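Local coordinates for RagB/SusD family nutrient uptake outer membrane protein (Bacteroides thetaiotaomicron, PDB 7KV2) that probably binds beta-glucans at the bacterial cell surface, as a SusD-family glycan-binding protein working in nutrient uptake at the outer membrane, at residues G213-T216 / L217-Y221; N123-I126 / T127-W131. All blocks are in the same frame, centred on the assembly; numbering follows the deposited sequence. Where two conformers were deposited one is given.

Contact 1 (G213-T216 / L217-Y221); sequences GRVT and LAMVY
Thr216 and Met219 meet through a capping bond: OG1 of Thr216 accepts from N of Met219 at 3.0 Å, with an N-H...O angle of 157°. This identifies Thr216 as the N-cap of helix 217-231. Its hydroxyl is set between the backbone N and the carbonyl carbon (chi1 68°), which turns it to the first turn, and the methylene CB of Met219 lies 3.4 Å from the same OG1. The main chain makes the first helical bond alongside, from Val220 N to Thr216 O at 3.0 Å. One residue before the cap, the side chain of Val215 passes at a slant to that of Val220, with Val215 CG1 3.8 Å from Val220 CG2 and 4.2 Å from Met219 SD; the Val215-Val220 pair, N' against N4, is a hydrophobic staple. With an alanine at Thr216 the hydroxyl is gone, and Met219 N would probably be left without its side-chain cap, weakening the start of the helix. Val215 and Val220 rest on Ala149, and Met219 on Phe153, two residues of helix 137-162, while Val220 also reaches helix 183-200 and Ala218 touches Ile247 of helix 237-249.

Contact 2 (N123-I126 / T127-W131); sequences NDVI and TYLDW
Tyr128 lays its ring over the carbonyl group of Asp124, one helical turn back. Atom O of Asp124 stands 3.0 Å above the ring plane of Tyr128, displaced toward the rim, while the same oxygen takes the amide of the tyrosine: Tyr128 N to Asp124 O measures 2.8 Å and is almost straight at 175°. The ring reaches this place because CG sits beside the backbone N (chi1 -58°), which folds the side chain back toward the preceding turn. There it runs alongside Asp124, both pointing the same way, with the carboxylate and ring planes 20° apart and Asp124 CB 3.9 Å from Tyr128 CZ. The ring also stacks with Phe40 and touches Ile46 and Ala49 of helix 43-53.

The segment belongs to helix 110-130 of the largely alpha-helical, TPR-related SusD fold, and its i to i+4 ladder includes Thr127 N to Asn123 O at 3.0 Å. On that side of the helix OG1 of Thr127 lies 3.2 Å from Asn123 O, and the ammonium group of Lys170 makes weak hydrogen bonds to both oxygens.

Ile126 contributes differently. Its side chain touches Val147 and Arg151 of helix 137-162, whereas its carbonyl faces forward: Asp130 N reaches Ile126 O by a weak, bent bond of 3.4 Å. A water also donates to Ile126 O, at a separation short enough to make its exact position doubtful, and weakly to Asp130 OD1 at 2.9 Å. CG1 of Val125 lies beside CD1 of Leu129 at 4.0 Å, the side chains pointing the same way; Val125 touches helix 43-53 as well as Val147, and Leu129 touches Glu144.

How the contacts relate
Contact 2 precedes contact 1 along the chain, and the two lie on the same side of the chain's centre without touching: their centres are 21 Å apart and their nearest atoms about 9 Å. Helix 137-162 relates them. Residues of contact 2 meet it at Glu144, Val147 and Arg151, and residues of contact 1 meet it at Ala149, Leu150 and Phe153, so both a helix start and a later part of another helix pack on the same long helix. Contact 1 is the nearer to the centre of the chain, 15 Å against 28 Å. It lies in the wider surroundings of the bound sodium ion, which is about 10 Å from the side chain of Ala218; that side chain touches Tyr253 of the metal site.

Contact 1 (G213-T216 / L217-Y221)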
ATOM      1  N   GLY A 213       6.458  -9.731  -9.932  1.00 17.52           N
ATOM      2  CA  GLY A 213       5.105  -9.800  -9.350  1.00 18.87           C
ATOM      3  C   GLY A 213       4.922 -11.081  -8.554  1.00 18.68           C
ATOM      4  O   GLY A 213       4.008 -11.131  -7.732  1.00 18.80           O
ATOM      5  N   ARG A 214       5.726 -12.126  -8.822  0.50 19.87           N
ATOM      6  CA  ARG A 214       5.625 -13.411  -8.083  0.50 20.27           C
ATOM      7  C   ARG A 214       6.193 -13.182  -6.679  0.50 21.67           C
ATOM      8  O   ARG A 214       7.076 -12.324  -6.521  0.50 20.70           O
ATOM      9  CB  ARG A 214       6.353 -14.567  -8.781  0.50 21.98           C
ATOM     10  CG  ARG A 214       5.786 -14.971 -10.141  0.50 22.31           C
ATOM     11  CD  ARG A 214       4.531 -15.836 -10.082  0.50 23.15           C
ATOM     12  NE  ARG A 214       4.244 -16.505 -11.351  0.50 23.45           N
ATOM     13  CZ  ARG A 214       3.552 -17.631 -11.458  0.50 24.64           C
ATOM     14  NH1 ARG A 214       3.043 -18.208 -10.388  0.50 23.43           N
ATOM     15  NH2 ARG A 214       3.392 -18.196 -12.632  0.50 26.11           N
ATOM     16  N   VAL A 215       5.695 -13.922  -5.694  1.00 19.92           N
ATOM     17  CA  VAL A 215       6.278 -13.940  -4.339  1.00 22.34           C
ATOM     18  C   VAL A 215       7.768 -14.286  -4.442  1.00 21.38           C
ATOM     19  O   VAL A 215       8.133 -15.200  -5.224  1.00 22.78           O
ATOM     20  CB  VAL A 215       5.510 -14.940  -3.460  1.00 22.56           C
ATOM     21  CG1 VAL A 215       6.162 -15.117  -2.108  1.00 22.70           C
ATOM     22  CG2 VAL A 215       4.062 -14.494  -3.307  1.00 21.94           C
ATOM     23  N   THR A 216       8.570 -13.583  -3.658  1.00 20.09           N
ATOM     24  CA  THR A 216      10.014 -13.788  -3.478  1.00 20.91           C
ATOM     25  C   THR A 216      10.313 -13.865  -1.979  1.00 24.09           C
ATOM     26  O   THR A 216       9.473 -13.409  -1.163  1.00 20.80           O
ATOM     27  CB  THR A 216      10.816 -12.652  -4.108  1.00 19.54           C
ATOM     28  OG1 THR A 216      10.529 -11.496  -3.303  1.00 20.02           O
ATOM     29  CG2 THR A 216      10.454 -12.473  -5.563  1.00 18.48           C
ATOM     30  N   LEU A 217      11.496 -14.399  -1.643  1.00 24.77           N
ATOM     31  CA  LEU A 217      11.978 -14.424  -0.252  1.00 23.53           C
ATOM     32  C   LEU A 217      12.013 -12.985   0.276  1.00 23.02           C
ATOM     33  O   LEU A 217      11.613 -12.783   1.401  1.00 21.12           O
ATOM     34  CB  LEU A 217      13.348 -15.100  -0.166  1.00 25.90           C
ATOM     35  CG  LEU A 217      13.851 -15.327   1.266  1.00 26.64           C
ATOM     36  CD1 LEU A 217      12.916 -16.214   2.057  1.00 27.88           C
ATOM     37  CD2 LEU A 217      15.254 -15.910   1.244  1.00 30.56           C
ATOM     38  N   ALA A 218      12.509 -12.009  -0.500  1.00 19.87           N
ATOM     39  CA  ALA A 218      12.652 -10.623   0.004  1.00 18.00           C
ATOM     40  C   ALA A 218      11.267 -10.066   0.327  1.00 19.40           C
ATOM     41  O   ALA A 218      11.142  -9.356   1.357  1.00 19.12           O
ATOM     42  CB  ALA A 218      13.388  -9.753  -0.974  1.00 17.54           C
ATOM     43  N   MET A 219      10.269 -10.392  -0.490  1.00 18.72           N
ATOM     44  CA  MET A 219       8.884  -9.917  -0.238  1.00 21.43           C
ATOM     45  C   MET A 219       8.407 -10.533   1.085  1.00 20.65           C
ATOM     46  O   MET A 219       7.850  -9.842   1.941  1.00 18.83           O
ATOM     47  CB  MET A 219       7.960 -10.269  -1.401  1.00 21.32           C
ATOM     48  CG  MET A 219       6.519  -9.933  -1.135  1.00 23.01           C
ATOM     49  SD  MET A 219       5.685 -11.370  -0.347  1.00 27.14           S
ATOM     50  CE  MET A 219       3.978 -10.945  -0.666  1.00 29.71           C
ATOM     51  N   VAL A 220       8.695 -11.813   1.292  1.00 20.81           N
ATOM     52  CA  VAL A 220       8.221 -12.509   2.520  1.00 19.99           C
ATOM     53  C   VAL A 220       8.918 -11.910   3.743  1.00 20.30           C
ATOM     54  O   VAL A 220       8.253 -11.689   4.743  1.00 23.49           O
ATOM     55  CB  VAL A 220       8.473 -14.029   2.381  1.00 21.13           C
ATOM     56  CG1 VAL A 220       8.434 -14.764   3.713  1.00 22.86           C
ATOM     57  CG2 VAL A 220       7.490 -14.644   1.414  1.00 19.28           C
ATOM     58  N   TYR A 221      10.208 -11.614   3.629  1.00 22.09           N
ATOM     59  CA  TYR A 221      11.036 -10.990   4.687  1.00 21.43           C
ATOM     60  C   TYR A 221      10.414  -9.649   5.068  1.00 21.58           C
ATOM     61  O   TYR A 221      10.291  -9.295   6.261  1.00 20.22           O
ATOM     62  CB  TYR A 221      12.465 -10.839   4.200  1.00 23.03           C
ATOM     63  CG  TYR A 221      13.311 -12.087   4.307  1.00 22.66           C
ATOM     64  CD1 TYR A 221      12.862 -13.255   4.927  1.00 25.70           C
ATOM     65  CD2 TYR A 221      14.608 -12.063   3.828  1.00 24.50           C
ATOM     66  CE1 TYR A 221      13.683 -14.379   5.016  1.00 24.68           C
ATOM     67  CE2 TYR A 221      15.448 -13.160   3.955  1.00 26.97           C
ATOM     68  CZ  TYR A 221      14.978 -14.327   4.535  1.00 27.41           C
ATOM     69  OH  TYR A 221      15.860 -15.382   4.665  1.00 29.25           O
TER

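Contact 2 (N123-I126 / T127-W131)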
ATOM      1  N   ASN A 123      -6.523 -20.897  -0.555  1.00 28.40           N
ATOM      2  CA  ASN A 123      -7.048 -22.156   0.049  1.00 31.64           C
ATOM      3  C   ASN A 123      -7.360 -23.177  -1.059  1.00 30.88           C
ATOM      4  O   ASN A 123      -7.053 -24.388  -0.855  1.00 30.98           O
ATOM      5  CB  ASN A 123      -8.242 -21.823   0.952  1.00 31.58           C
ATOM      6  CG  ASN A 123      -7.816 -21.146   2.236  1.00 30.73           C
ATOM      7  OD1 ASN A 123      -6.629 -21.163   2.596  1.00 29.76           O
ATOM      8  ND2 ASN A 123      -8.795 -20.627   2.963  1.00 32.59           N
ATOM      9  N   ASP A 124      -7.947 -22.739  -2.175  1.00 30.34           N
ATOM     10  CA  ASP A 124      -8.279 -23.597  -3.349  1.00 31.45           C
ATOM     11  C   ASP A 124      -7.022 -24.322  -3.822  1.00 35.16           C
ATOM     12  O   ASP A 124      -7.093 -25.543  -4.046  1.00 34.02           O
ATOM     13  CB  ASP A 124      -8.822 -22.829  -4.555  1.00 31.97           C
ATOM     14  CG  ASP A 124     -10.242 -22.312  -4.420  1.00 34.67           C
ATOM     15  OD1 ASP A 124     -10.983 -22.809  -3.560  1.00 32.84           O
ATOM     16  OD2 ASP A 124     -10.594 -21.422  -5.198  1.00 39.27           O
ATOM     17  N   VAL A 125      -5.902 -23.608  -3.959  1.00 32.07           N
ATOM     18  CA  VAL A 125      -4.627 -24.221  -4.430  1.00 30.34           C
ATOM     19  C   VAL A 125      -4.146 -25.290  -3.442  1.00 34.49           C
ATOM     20  O   VAL A 125      -3.665 -26.354  -3.918  1.00 34.72           O
ATOM     21  CB  VAL A 125      -3.557 -23.154  -4.725  1.00 30.32           C
ATOM     22  CG1 VAL A 125      -2.176 -23.763  -4.868  1.00 30.16           C
ATOM     23  CG2 VAL A 125      -3.935 -22.368  -5.978  1.00 29.78           C
ATOM     24  N   ILE A 126      -4.211 -25.037  -2.135  1.00 33.44           N
ATOM     25  CA  ILE A 126      -3.766 -26.036  -1.122  1.00 36.96           C
ATOM     26  C   ILE A 126      -4.663 -27.281  -1.246  1.00 39.18           C
ATOM     27  O   ILE A 126      -4.139 -28.413  -1.120  1.00 40.26           O
ATOM     28  CB  ILE A 126      -3.799 -25.454   0.302  1.00 36.43           C
ATOM     29  CG1 ILE A 126      -2.864 -24.250   0.442  1.00 34.91           C
ATOM     30  CG2 ILE A 126      -3.488 -26.530   1.345  1.00 35.27           C
ATOM     31  CD1 ILE A 126      -1.432 -24.504  -0.011  1.00 34.49           C
ATOM     32  N   THR A 127      -5.956 -27.077  -1.472  1.00 39.66           N
ATOM     33  CA  THR A 127      -6.960 -28.171  -1.622  1.00 43.29           C
ATOM     34  C   THR A 127      -6.582 -28.964  -2.877  1.00 42.28           C
ATOM     35  O   THR A 127      -6.312 -30.170  -2.758  1.00 45.50           O
ATOM     36  CB  THR A 127      -8.400 -27.627  -1.610  1.00 45.46           C
ATOM     37  OG1 THR A 127      -8.650 -27.122  -0.296  1.00 44.88           O
ATOM     38  CG2 THR A 127      -9.455 -28.662  -1.939  1.00 45.71           C
ATOM     39  N   TYR A 128      -6.439 -28.298  -4.018  1.00 39.81           N
ATOM     40  CA  TYR A 128      -6.030 -28.953  -5.283  1.00 40.57           C
ATOM     41  C   TYR A 128      -4.757 -29.786  -5.115  1.00 43.58           C
ATOM     42  O   TYR A 128      -4.739 -30.892  -5.673  1.00 44.07           O
ATOM     43  CB  TYR A 128      -5.830 -27.934  -6.393  1.00 42.74           C
ATOM     44  CG  TYR A 128      -7.055 -27.115  -6.675  1.00 39.39           C
ATOM     45  CD1 TYR A 128      -8.316 -27.533  -6.287  1.00 38.71           C
ATOM     46  CD2 TYR A 128      -6.938 -25.921  -7.362  1.00 40.22           C
ATOM     47  CE1 TYR A 128      -9.437 -26.777  -6.578  1.00 37.33           C
ATOM     48  CE2 TYR A 128      -8.045 -25.154  -7.664  1.00 36.71           C
ATOM     49  CZ  TYR A 128      -9.293 -25.575  -7.255  1.00 38.11           C
ATOM     50  OH  TYR A 128     -10.365 -24.816  -7.599  1.00 40.93           O
ATOM     51  N   LEU A 129      -3.738 -29.295  -4.400  1.00 40.30           N
ATOM     52  CA  LEU A 129      -2.455 -30.026  -4.192  1.00 39.61           C
ATOM     53  C   LEU A 129      -2.660 -31.322  -3.370  1.00 41.75           C
ATOM     54  O   LEU A 129      -1.815 -32.221  -3.506  1.00 39.29           O
ATOM     55  CB  LEU A 129      -1.424 -29.109  -3.524  1.00 39.79           C
ATOM     56  CG  LEU A 129      -0.753 -28.094  -4.457  1.00 42.65           C
ATOM     57  CD1 LEU A 129      -0.088 -26.961  -3.670  1.00 43.55           C
ATOM     58  CD2 LEU A 129       0.260 -28.772  -5.378  1.00 43.48           C
ATOM     59  N   ASP A 130      -3.715 -31.448  -2.559  1.00 44.94           N
ATOM     60  CA  ASP A 130      -3.985 -32.715  -1.811  1.00 49.54           C
ATOM     61  C   ASP A 130      -4.517 -33.801  -2.760  1.00 50.79           C
ATOM     62  O   ASP A 130      -4.519 -34.954  -2.360  1.00 60.81           O
ATOM     63  CB  ASP A 130      -5.016 -32.530  -0.697  1.00 51.36           C
ATOM     64  CG  ASP A 130      -4.532 -31.762   0.515  1.00 50.87           C
ATOM     65  OD1 ASP A 130      -3.353 -31.899   0.862  1.00 57.40           O
ATOM     66  OD2 ASP A 130      -5.356 -31.045   1.114  1.00 56.48           O
ATOM     67  N   TRP A 131      -4.999 -33.431  -3.945  1.00 52.29           N
ATOM     68  CA  TRP A 131      -5.619 -34.319  -4.958  1.00 54.76           C
ATOM     69  C   TRP A 131      -4.800 -34.286  -6.257  1.00 63.29           C
ATOM     70  O   TRP A 131      -5.409 -34.455  -7.319  1.00 67.22           O
ATOM     71  CB  TRP A 131      -7.066 -33.864  -5.198  1.00 52.49           C
TER
HETATM   72  O   HOH W   1      -2.112 -29.386   0.065  1.00 45.57           O